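Long-range contacts in clavulanic acid biosynthesis oligopeptide binding protein 2 (Streptomyces clavuligerus, PDB 2WOL), which is a solute-binding protein of the clavulanic acid biosynthesis pathway and probably binds oligopeptides: residues 108-113 / 208-213; 214-219 / 227-232. All coordinates share one frame; numbering follows the deposited sequence.

How the contacts relate
Contacts 1 and 2 lie about 10 Å apart, centre to centre, and follow one another along the chain, since 208-213 runs straight into 214-219. Contact 1 is the more buried, yet it joins two loops and relies on charge: R210 grips the D110 carboxylate with two nitrogens, and a single backbone-to-backbone bond crosses the contact. Contact 2 pairs the two strands of a hairpin at the edge of a mixed sheet; its bonding is mostly backbone, with one apolar face and one charged, more open face. The two meet at N231, whose ND2 probably donates to G213 O at 2.8 Å, and at D110, whose carboxylate forms a long, weak ion pair with R216.

Contact 1: residues 108-113 / 208-213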
# COMPACT_ATOMS: atom_id res chain seq x y z
N ARG A 108 24.71 -14.95 -4.18
CA ARG A 108 25.70 -13.87 -4.18
C ARG A 108 25.11 -12.50 -4.50
O ARG A 108 24.13 -12.40 -5.24
CB ARG A 108 26.82 -14.19 -5.18
CG ARG A 108 27.75 -15.32 -4.76
CD ARG A 108 28.71 -15.69 -5.88
NE ARG A 108 29.65 -16.73 -5.47
CZ ARG A 108 30.68 -17.15 -6.21
NH1 ARG A 108 30.92 -16.63 -7.41
NH2 ARG A 108 31.48 -18.11 -5.74
N TYR A 109 25.71 -11.46 -3.94
CA TYR A 109 25.40 -10.07 -4.30
C TYR A 109 26.09 -9.69 -5.60
O TYR A 109 26.93 -10.43 -6.11
CB TYR A 109 25.86 -9.10 -3.20
CG TYR A 109 25.18 -9.30 -1.88
CD1 TYR A 109 25.82 -9.97 -0.84
CD2 TYR A 109 23.88 -8.82 -1.66
CE1 TYR A 109 25.20 -10.16 0.38
CE2 TYR A 109 23.25 -9.00 -0.44
CZ TYR A 109 23.92 -9.67 0.57
OH TYR A 109 23.30 -9.85 1.78
N ASP A 110 25.75 -8.51 -6.11
CA ASP A 110 26.32 -7.97 -7.34
C ASP A 110 27.85 -7.80 -7.33
O ASP A 110 28.46 -7.68 -8.40
CB ASP A 110 25.67 -6.63 -7.68
CG ASP A 110 25.96 -5.56 -6.65
OD1 ASP A 110 25.61 -5.77 -5.46
OD2 ASP A 110 26.54 -4.52 -7.02
N ASP A 111 28.45 -7.78 -6.14
CA ASP A 111 29.90 -7.67 -6.00
C ASP A 111 30.58 -9.03 -5.87
O ASP A 111 31.79 -9.11 -5.67
CB ASP A 111 30.27 -6.75 -4.82
CG ASP A 111 29.87 -7.33 -3.47
OD1 ASP A 111 29.17 -8.36 -3.41
OD2 ASP A 111 30.26 -6.73 -2.45
N GLY A 112 29.79 -10.10 -5.98
CA GLY A 112 30.31 -11.46 -5.95
C GLY A 112 30.40 -12.08 -4.57
O GLY A 112 30.72 -13.27 -4.44
N THR A 113 30.12 -11.29 -3.53
CA THR A 113 30.22 -11.75 -2.15
C THR A 113 28.97 -12.55 -1.73
O THR A 113 27.90 -12.36 -2.31
CB THR A 113 30.47 -10.58 -1.17
OG1 THR A 113 29.34 -9.69 -1.18
CG2 THR A 113 31.72 -9.80 -1.55
N ASP A 208 25.06 3.70 -3.01
CA ASP A 208 25.76 2.52 -3.52
C ASP A 208 25.25 1.26 -2.82
O ASP A 208 26.00 0.62 -2.07
CB ASP A 208 27.28 2.69 -3.33
CG ASP A 208 28.09 1.56 -3.96
OD1 ASP A 208 27.57 0.85 -4.85
OD2 ASP A 208 29.26 1.38 -3.55
N PRO A 209 23.97 0.90 -3.04
CA PRO A 209 23.45 -0.27 -2.34
C PRO A 209 23.85 -1.56 -3.04
O PRO A 209 24.02 -1.58 -4.27
CB PRO A 209 21.94 -0.08 -2.42
CG PRO A 209 21.73 0.66 -3.70
CD PRO A 209 22.95 1.52 -3.92
N ARG A 210 24.02 -2.63 -2.26
CA ARG A 210 24.21 -3.95 -2.85
C ARG A 210 22.90 -4.44 -3.44
O ARG A 210 21.82 -4.03 -3.00
CB ARG A 210 24.76 -4.94 -1.82
CG ARG A 210 26.18 -4.62 -1.31
CD ARG A 210 27.30 -5.08 -2.26
NE ARG A 210 27.28 -4.41 -3.57
CZ ARG A 210 27.70 -3.17 -3.80
NH1 ARG A 210 28.20 -2.42 -2.83
NH2 ARG A 210 27.62 -2.68 -5.03
N SER A 211 23.01 -5.30 -4.44
CA SER A 211 21.85 -5.92 -5.07
C SER A 211 21.93 -7.42 -4.94
O SER A 211 22.98 -8.01 -5.22
CB SER A 211 21.75 -5.52 -6.54
OG SER A 211 21.19 -4.23 -6.69
N SER A 212 20.83 -8.04 -4.53
CA SER A 212 20.72 -9.50 -4.56
C SER A 212 19.77 -9.94 -5.68
O SER A 212 19.62 -11.14 -5.93
CB SER A 212 20.25 -10.05 -3.21
OG SER A 212 18.98 -9.55 -2.85
N GLY A 213 19.15 -8.97 -6.34
CA GLY A 213 18.22 -9.25 -7.43
C GLY A 213 18.90 -9.33 -8.78
O GLY A 213 20.12 -9.19 -8.87
O HOH W 1 21.59 -12.76 -6.44
O HOH W 2 24.41 -2.88 -6.55
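R210 meets D110 side-on: NE donates to OD1 of D110, and NH2 of R210 donates to OD2 of D110 at 2.9 Å. The two side chains run at about a right angle, yet their flat ends are only 23° from coplanar, forming a two-pronged salt bridge. The NH2 bond is nearly straight and uses the syn lone pair of OD2, whereas NE reaches OD1 on its syn side but somewhat out of the carboxylate plane. OD1 has a second donor, the backbone N of S211, at 2.8 Å, which comes from above the plane on the face opposite to NE. The carboxylate is thus held by three N-H groups, and water 2 adds a weak bond to OD2 and links it to P209 O. The R210 chain bends at chi2 and again at chi3 (63°), which turns NE toward D110.

D110 and D111 form the middle of a type I turn from Y109 to G112, in the loop between strand 98-102 and helix 117-127; the partner loop leads into strand 215-221. An Asx turn overlaps its end, with T113 N donating to D111 OD1. The other oxygen of D111, OD2, touches CD of R210 at 3.4 Å but lies well out of the guanidinium plane, so its long ion pair with NE is one of charge alone. D208 OD1 adds another acidic partner at 3.5 Å from NH2 of R210, and this acidic cluster should stabilise the positive charge.

Backbone bonding is sparse: D110 N donates to S211 O at 3.0 Å, and water 1 links R108 O to S212 O. The Y109 ring stands 89° to the guanidinium plane, its CD2 4.0 Å from CB of R210, while its hydroxyl bonds to D119.

Contact 2: residues 214-219 / 227-232; sequences PYRVAR and HLERNP
Y215 and L228 pack CB to CB at 4.1 Å on the close side of the pairing, where V217 CG2 also meets CD2 of L228. Helix 54-63 lies against this side, with L59 and L63 touching L228. Between the strands, R216 and E229 exchange two backbone bonds, R216 N donating to E229 O at 2.8 Å. Beyond the strand end, N231 N donates to P214 O with a straight N-H (179°), though from above the carbonyl plane.

R230 leads outward from the pairing beside the Y215 ring, whose OH bonds to P246 O; R230 NH1 bonds to A244 O and NH2 forms a salt bridge with D247. The opposite face, bearing R216, E229, R219 and H227, is more open and charged. NE of R216 donates to OE2 of E229 at 2.7 Å, on the anti side of the carboxylate, and the second bond, from NH2 of R216 to the same oxygen, is weak. CD of P232 sits over the centre of the R216 guanidinium, 3.7 Å above its plane, while A218 CB touches CG of E229 at 3.8 Å.

At the far end A218 N and R219 N both donate to H227 O, from the same face of that carbonyl, and H227 N returns a bond to R219 O. This is a classic beta bulge in an antiparallel hairpin, whose strand 215-221 forms one edge of a mixed five-stranded sheet.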
# COMPACT_ATOMS: atom_id res chain seq x y z
N PRO A 214 18.11 -9.56 -9.84
CA PRO A 214 18.65 -9.68 -11.20
C PRO A 214 19.26 -8.40 -11.78
O PRO A 214 19.99 -8.48 -12.77
CB PRO A 214 17.43 -10.11 -12.03
CG PRO A 214 16.23 -9.70 -11.22
CD PRO A 214 16.65 -9.78 -9.79
N TYR A 215 18.95 -7.26 -11.18
CA TYR A 215 19.48 -5.98 -11.64
C TYR A 215 20.14 -5.21 -10.51
O TYR A 215 19.85 -5.43 -9.33
CB TYR A 215 18.38 -5.13 -12.30
CG TYR A 215 17.76 -5.87 -13.45
CD1 TYR A 215 16.74 -6.79 -13.23
CD2 TYR A 215 18.23 -5.70 -14.76
CE1 TYR A 215 16.19 -7.51 -14.27
CE2 TYR A 215 17.68 -6.42 -15.81
CZ TYR A 215 16.66 -7.32 -15.55
OH TYR A 215 16.09 -8.06 -16.56
N ARG A 216 21.04 -4.32 -10.89
CA ARG A 216 21.68 -3.41 -9.96
C ARG A 216 21.62 -2.00 -10.51
O ARG A 216 21.43 -1.80 -11.72
CB ARG A 216 23.13 -3.84 -9.69
CG ARG A 216 24.06 -3.75 -10.89
CD ARG A 216 25.46 -4.17 -10.50
NE ARG A 216 26.37 -4.18 -11.64
CZ ARG A 216 27.57 -4.74 -11.65
NH1 ARG A 216 28.03 -5.38 -10.58
NH2 ARG A 216 28.32 -4.68 -12.75
N VAL A 217 21.77 -1.01 -9.63
CA VAL A 217 21.78 0.39 -10.03
C VAL A 217 23.06 0.69 -10.81
O VAL A 217 24.17 0.52 -10.29
CB VAL A 217 21.68 1.34 -8.81
CG1 VAL A 217 21.67 2.79 -9.26
CG2 VAL A 217 20.44 1.02 -7.98
N ALA A 218 22.90 1.13 -12.06
CA ALA A 218 24.04 1.54 -12.89
C ALA A 218 24.30 3.04 -12.73
O ALA A 218 25.45 3.48 -12.66
CB ALA A 218 23.79 1.20 -14.35
N ARG A 219 23.22 3.81 -12.66
CA ARG A 219 23.31 5.25 -12.47
C ARG A 219 21.99 5.81 -11.97
O ARG A 219 20.93 5.43 -12.44
CB ARG A 219 23.71 5.94 -13.78
CG ARG A 219 24.09 7.40 -13.62
CD ARG A 219 24.33 8.05 -14.96
NE ARG A 219 24.18 9.50 -14.88
CZ ARG A 219 23.93 10.30 -15.91
NH1 ARG A 219 23.78 9.79 -17.13
NH2 ARG A 219 23.80 11.60 -15.72
N HIS A 227 19.06 4.23 -14.15
CA HIS A 227 19.37 3.14 -15.07
C HIS A 227 19.79 1.91 -14.28
O HIS A 227 20.61 2.00 -13.36
CB HIS A 227 20.47 3.57 -16.04
CG HIS A 227 20.02 4.56 -17.07
ND1 HIS A 227 20.80 4.91 -18.15
CD2 HIS A 227 18.87 5.26 -17.20
CE1 HIS A 227 20.15 5.80 -18.89
NE2 HIS A 227 18.98 6.02 -18.33
N LEU A 228 19.21 0.78 -14.66
CA LEU A 228 19.52 -0.51 -14.06
C LEU A 228 20.16 -1.42 -15.09
O LEU A 228 19.70 -1.50 -16.23
CB LEU A 228 18.25 -1.17 -13.50
CG LEU A 228 17.33 -0.40 -12.56
CD1 LEU A 228 16.27 -1.35 -12.02
CD2 LEU A 228 18.08 0.28 -11.41
N GLU A 229 21.21 -2.11 -14.67
CA GLU A 229 21.89 -3.10 -15.51
C GLU A 229 21.79 -4.47 -14.84
O GLU A 229 21.45 -4.56 -13.67
CB GLU A 229 23.36 -2.71 -15.72
CG GLU A 229 24.15 -2.60 -14.42
CD GLU A 229 25.60 -2.19 -14.62
OE1 GLU A 229 25.95 -1.70 -15.71
OE2 GLU A 229 26.39 -2.37 -13.66
N ARG A 230 22.08 -5.53 -15.59
CA ARG A 230 22.05 -6.87 -15.03
C ARG A 230 23.06 -7.04 -13.90
O ARG A 230 24.18 -6.51 -13.95
CB ARG A 230 22.33 -7.91 -16.11
CG ARG A 230 21.22 -8.08 -17.13
CD ARG A 230 21.40 -9.39 -17.89
NE ARG A 230 20.42 -9.57 -18.95
CZ ARG A 230 19.19 -10.05 -18.78
NH1 ARG A 230 18.77 -10.39 -17.56
NH2 ARG A 230 18.37 -10.19 -19.81
N ASN A 231 22.63 -7.76 -12.87
CA ASN A 231 23.51 -8.21 -11.80
C ASN A 231 24.20 -9.48 -12.28
O ASN A 231 23.55 -10.52 -12.42
CB ASN A 231 22.68 -8.45 -10.53
CG ASN A 231 23.48 -9.08 -9.40
OD1 ASN A 231 24.64 -9.46 -9.56
ND2 ASN A 231 22.85 -9.21 -8.24
N PRO A 232 25.52 -9.41 -12.52
CA PRO A 232 26.21 -10.56 -13.14
C PRO A 232 26.30 -11.80 -12.24
O PRO A 232 26.59 -12.89 -12.74
CB PRO A 232 27.61 -10.01 -13.44
CG PRO A 232 27.80 -8.89 -12.50
CD PRO A 232 26.44 -8.30 -12.23
O HOH W 3 19.95 -10.28 -14.85